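Local coordinates for uncharacterized protein PH0987 (Pyrococcus horikoshii, PDB 2PHC), which is of unknown function but carries a carboxyltransferase domain of the cyclophilin-like clan, and probably binds ATP and acts as a hydrolase, at residues A[125-130]-A[198-202]; A[132-137]-A[167-173]. One frame throughout, in Å; residues are numbered along the deposited sequence.

Contact 1. Residues A[125-130]-A[198-202]; sequences VYFLGF and SIVLP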
# COMPACT_ATOMS: atom_id res chain seq x y z
N VAL A 125 1.98 0.85 -7.37
CA VAL A 125 2.01 1.61 -8.61
C VAL A 125 1.82 0.72 -9.82
O VAL A 125 2.67 -0.10 -10.17
CB VAL A 125 3.34 2.35 -8.73
CG1 VAL A 125 3.48 3.23 -10.05
CG2 VAL A 125 3.49 3.21 -7.47
N TYR A 126 0.71 0.86 -10.50
CA TYR A 126 0.40 -0.09 -11.56
C TYR A 126 0.58 0.53 -12.96
O TYR A 126 0.76 -0.18 -13.92
CB TYR A 126 -0.96 -0.83 -11.33
CG TYR A 126 -2.21 0.05 -11.53
CD1 TYR A 126 -2.66 0.31 -12.77
CD2 TYR A 126 -2.93 0.57 -10.44
CE1 TYR A 126 -3.83 1.14 -13.02
CE2 TYR A 126 -4.13 1.42 -10.64
CZ TYR A 126 -4.54 1.67 -11.94
OH TYR A 126 -5.65 2.43 -12.18
N PHE A 127 0.63 1.85 -13.07
CA PHE A 127 0.72 2.45 -14.41
C PHE A 127 1.23 3.82 -14.17
O PHE A 127 0.84 4.39 -13.18
CB PHE A 127 -0.69 2.51 -15.11
CG PHE A 127 -0.64 3.00 -16.57
CD1 PHE A 127 -0.39 2.13 -17.60
CD2 PHE A 127 -0.87 4.32 -16.88
CE1 PHE A 127 -0.34 2.58 -18.93
CE2 PHE A 127 -0.85 4.76 -18.21
CZ PHE A 127 -0.57 3.89 -19.22
N LEU A 128 2.08 4.34 -15.08
CA LEU A 128 2.42 5.75 -15.09
C LEU A 128 2.11 6.42 -16.48
O LEU A 128 2.46 5.88 -17.56
CB LEU A 128 3.91 5.97 -14.78
CG LEU A 128 4.35 5.43 -13.39
CD1 LEU A 128 5.87 5.48 -13.37
CD2 LEU A 128 3.82 6.34 -12.25
N GLY A 129 1.61 7.65 -16.42
CA GLY A 129 1.52 8.44 -17.63
C GLY A 129 2.37 9.67 -17.47
O GLY A 129 2.62 10.13 -16.31
N PHE A 130 2.79 10.07 -18.63
CA PHE A 130 3.61 11.14 -18.87
C PHE A 130 2.87 12.01 -19.81
O PHE A 130 2.15 11.70 -20.70
CB PHE A 130 4.97 10.74 -19.38
CG PHE A 130 5.69 9.82 -18.49
CD1 PHE A 130 6.51 10.30 -17.54
CD2 PHE A 130 5.56 8.49 -18.63
CE1 PHE A 130 7.20 9.45 -16.73
CE2 PHE A 130 6.23 7.64 -17.81
CZ PHE A 130 7.06 8.13 -16.87
N SER A 198 10.56 9.62 -13.02
CA SER A 198 9.52 9.61 -11.93
C SER A 198 10.18 8.95 -10.70
O SER A 198 10.97 8.04 -10.88
CB SER A 198 8.28 8.79 -12.33
OG SER A 198 8.69 7.60 -13.01
N ILE A 199 9.83 9.35 -9.49
CA ILE A 199 10.39 8.70 -8.28
C ILE A 199 9.84 7.30 -8.05
O ILE A 199 10.24 6.57 -7.16
CB ILE A 199 10.23 9.54 -6.99
CG1 ILE A 199 8.83 10.02 -6.78
CG2 ILE A 199 10.95 10.85 -7.12
CD1 ILE A 199 8.73 10.83 -5.42
N VAL A 200 8.92 6.59 -8.59
CA VAL A 200 8.22 5.34 -8.39
C VAL A 200 8.16 4.82 -9.76
O VAL A 200 8.07 5.59 -10.75
CB VAL A 200 6.81 5.71 -7.75
CG1 VAL A 200 6.82 6.45 -6.31
CG2 VAL A 200 5.69 6.01 -8.82
N LEU A 201 8.17 3.73 -9.99
CA LEU A 201 8.01 3.03 -11.25
C LEU A 201 6.99 1.92 -11.06
O LEU A 201 6.83 1.45 -9.95
CB LEU A 201 9.39 2.53 -11.73
CG LEU A 201 10.37 3.57 -12.30
CD1 LEU A 201 11.71 2.92 -12.41
CD2 LEU A 201 9.90 4.01 -13.72
N PRO A 202 6.27 1.52 -12.14
CA PRO A 202 5.34 0.40 -11.97
C PRO A 202 5.96 -0.82 -11.19
O PRO A 202 7.10 -1.29 -11.50
CB PRO A 202 4.93 0.02 -13.45
CG PRO A 202 5.00 1.36 -14.23
CD PRO A 202 6.30 2.04 -13.53
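Leu128 is the main bump of this contact: its CD1 methyl drops into a hollow formed by the bend of 198-202, lying 3.5 Å from Ser198 OG, 3.4 Å from Val200 O, 3.9 Å from Leu201 CA and 3.5 Å from Pro202 CD. Val200 answers with a knob of its own. Its CG2 methyl enters the notch between the two residues of 125-130 that project toward it, 3.8 Å from Val125 CG1 and 3.9 Å from Leu128 CD2. Val125 and Leu128 can face the same way, three residues apart, because the strand is irregular here: Tyr126 and Phe127 both turn away and both bond through their backbones to Tyr136, as in a classic beta bulge. In the closed cyclophilin-like barrel, 198-202 belongs to the loop that leads into strand 205-211, the sheet neighbour of strand 123-129. No hydrogen bond joins the two segments. Pro202 instead lies flush against the strand, with its CA making a CA-H...O contact to Val125 O at 3.3 Å, while Val125 pairs through its backbone with Gly203 and Asp204 just beyond. At the other end, the edge of the Phe130 ring approaches Ser198, CZ to OG 4.2 Å.

Contact 2. Residues A[132-137]-A[167-173]; sequences PGFAYL and QTGWYAI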
# COMPACT_ATOMS: atom_id res chain seq x y z
N PRO A 132 0.48 14.75 -19.31
CA PRO A 132 1.02 15.28 -18.11
C PRO A 132 1.25 14.04 -17.33
O PRO A 132 0.58 13.06 -17.47
CB PRO A 132 -0.09 16.15 -17.61
CG PRO A 132 -1.30 15.53 -18.19
CD PRO A 132 -0.86 15.24 -19.54
N GLY A 133 2.26 14.04 -16.55
CA GLY A 133 2.39 12.89 -15.61
C GLY A 133 1.20 12.63 -14.65
O GLY A 133 0.69 13.52 -14.02
N PHE A 134 0.83 11.37 -14.50
CA PHE A 134 -0.13 10.92 -13.48
C PHE A 134 0.40 9.54 -12.99
O PHE A 134 0.89 8.77 -13.79
CB PHE A 134 -1.54 10.81 -14.11
CG PHE A 134 -2.67 10.65 -13.07
CD1 PHE A 134 -3.28 11.75 -12.46
CD2 PHE A 134 -3.04 9.42 -12.64
CE1 PHE A 134 -4.21 11.57 -11.48
CE2 PHE A 134 -4.01 9.24 -11.68
CZ PHE A 134 -4.58 10.31 -11.09
N ALA A 135 0.32 9.26 -11.68
CA ALA A 135 0.55 7.93 -11.15
C ALA A 135 -0.73 7.29 -10.65
O ALA A 135 -1.50 7.88 -9.91
CB ALA A 135 1.51 7.99 -10.04
N TYR A 136 -0.93 6.05 -11.05
CA TYR A 136 -2.19 5.40 -10.87
C TYR A 136 -1.85 4.31 -9.95
O TYR A 136 -0.84 3.64 -10.18
CB TYR A 136 -2.64 4.77 -12.16
CG TYR A 136 -3.08 5.71 -13.23
CD1 TYR A 136 -4.46 5.95 -13.47
CD2 TYR A 136 -2.15 6.24 -14.10
CE1 TYR A 136 -4.86 6.74 -14.51
CE2 TYR A 136 -2.54 7.01 -15.13
CZ TYR A 136 -3.92 7.28 -15.32
OH TYR A 136 -4.29 8.08 -16.39
N LEU A 137 -2.68 4.11 -8.93
CA LEU A 137 -2.30 3.26 -7.77
C LEU A 137 -3.43 2.30 -7.51
O LEU A 137 -4.53 2.53 -8.01
CB LEU A 137 -2.00 4.00 -6.46
CG LEU A 137 -0.99 5.10 -6.42
CD1 LEU A 137 -1.04 5.68 -5.02
CD2 LEU A 137 0.47 4.80 -6.89
N GLN A 167 -10.06 4.23 -6.86
CA GLN A 167 -8.65 4.54 -7.23
C GLN A 167 -8.17 5.78 -6.60
O GLN A 167 -8.90 6.81 -6.50
CB GLN A 167 -8.51 4.92 -8.72
CG GLN A 167 -9.08 4.05 -9.73
CD GLN A 167 -7.98 3.14 -10.27
OE1 GLN A 167 -6.93 3.60 -10.75
NE2 GLN A 167 -8.22 1.87 -10.16
N THR A 168 -6.93 5.75 -6.28
CA THR A 168 -6.24 6.93 -5.86
C THR A 168 -4.97 7.08 -6.71
O THR A 168 -4.58 6.22 -7.46
CB THR A 168 -5.99 6.97 -4.29
OG1 THR A 168 -5.50 8.27 -3.92
CG2 THR A 168 -5.04 5.87 -3.80
N GLY A 169 -4.38 8.24 -6.69
CA GLY A 169 -3.23 8.46 -7.50
C GLY A 169 -2.93 9.92 -7.32
O GLY A 169 -3.54 10.55 -6.47
N TRP A 170 -2.01 10.45 -8.10
CA TRP A 170 -1.76 11.88 -8.04
C TRP A 170 -1.42 12.48 -9.43
O TRP A 170 -0.87 11.79 -10.30
CB TRP A 170 -0.68 12.21 -7.03
CG TRP A 170 0.75 11.78 -7.41
CD1 TRP A 170 1.66 12.48 -8.12
CD2 TRP A 170 1.44 10.56 -6.99
NE1 TRP A 170 2.86 11.80 -8.19
CE2 TRP A 170 2.73 10.60 -7.55
CE3 TRP A 170 1.06 9.43 -6.21
CZ2 TRP A 170 3.69 9.57 -7.32
CZ3 TRP A 170 2.02 8.38 -6.03
CH2 TRP A 170 3.31 8.48 -6.54
N TYR A 171 -1.82 13.74 -9.60
CA TYR A 171 -1.35 14.64 -10.64
C TYR A 171 0.10 15.04 -10.42
O TYR A 171 0.42 15.65 -9.38
CB TYR A 171 -2.21 15.86 -10.64
CG TYR A 171 -3.65 15.51 -10.88
CD1 TYR A 171 -4.16 15.59 -12.13
CD2 TYR A 171 -4.48 15.10 -9.86
CE1 TYR A 171 -5.47 15.28 -12.39
CE2 TYR A 171 -5.83 14.81 -10.09
CZ TYR A 171 -6.30 14.87 -11.36
OH TYR A 171 -7.57 14.54 -11.66
N ALA A 172 0.98 14.61 -11.32
CA ALA A 172 2.42 14.85 -11.14
C ALA A 172 2.77 16.30 -11.48
O ALA A 172 3.65 16.87 -10.89
CB ALA A 172 3.26 13.88 -11.96
N ILE A 173 2.04 16.91 -12.42
CA ILE A 173 2.16 18.33 -12.70
C ILE A 173 0.79 18.98 -12.87
O ILE A 173 -0.24 18.28 -12.92
CB ILE A 173 3.07 18.60 -13.97
CG1 ILE A 173 2.43 18.01 -15.23
CG2 ILE A 173 4.44 18.01 -13.78
CD1 ILE A 173 2.93 18.72 -16.54
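Pro132, which follows a cis peptide bond, opens the contact with CB 3.9 Å from Ile173 CG1, before the strand proper starts. Gly133 sits close against Ala172: its O accepts a hydrogen bond from Ala172 N at 2.9 Å, and a beta carbon on Gly133 would collide with Ala172 CB. Phe134 begins the antiparallel ladder, forming a non-hydrogen-bonded pair with Tyr171. Its ring turns its edge to the face of Tyr171 in a T-shaped pair, centroids 5.0 Å apart and planes at 87°, while Trp170 O lies over the Phe134 ring, 3.2 Å from CD1. Ala135 and Trp170 form the hydrogen-bonded pair, Ala135 N to Trp170 O 3.1 Å and Trp170 N to Ala135 O 3.2 Å. On the opposite face of the sheet from the Phe134-Tyr171 pair, Ala135 CB rests 3.7 Å above the centroid of the six-membered indole ring in a CH-pi contact. Tyr136 is matched by Gly169, where a beta carbon would clash with Ala135 O. Leu137 closes the run: its N makes a weak bond to Thr168 O at 3.2 Å, and its CD2 lies 4.0 Å from Trp170 CZ3. Phe208, from strand 205-211, touches both Leu137 and Trp170, placing them in the barrel interior. The polar atoms Trp170 NE1 and Thr168 OG1 bond to Thr189 and to Gly162 and His118, respectively, so the two segments are held to each other by main-chain hydrogen bonds and by aromatic and aliphatic packing.

The two contacts lie side by side on one wall of the closed beta barrel, their centres about 8 Å apart. Strands 123-129 and 134-138 follow each other in the chain and are sheet neighbours; contact 1 flanks this pair with the approach to strand 205-211, and contact 2 continues it on the other side with strand 167-171. In sequence the order is 125-130, 132-137, 167-173, 198-202, so contact 1 brackets contact 2. Direct touches join them: Gly129 O lies 2.8 Å from Phe134 N, a probable hydrogen bond, and Val125 CG2 packs 3.5 Å from Leu137 CD2. Sequence-distant parts of the carboxyltransferase domain are thereby knit into one continuous barrel wall.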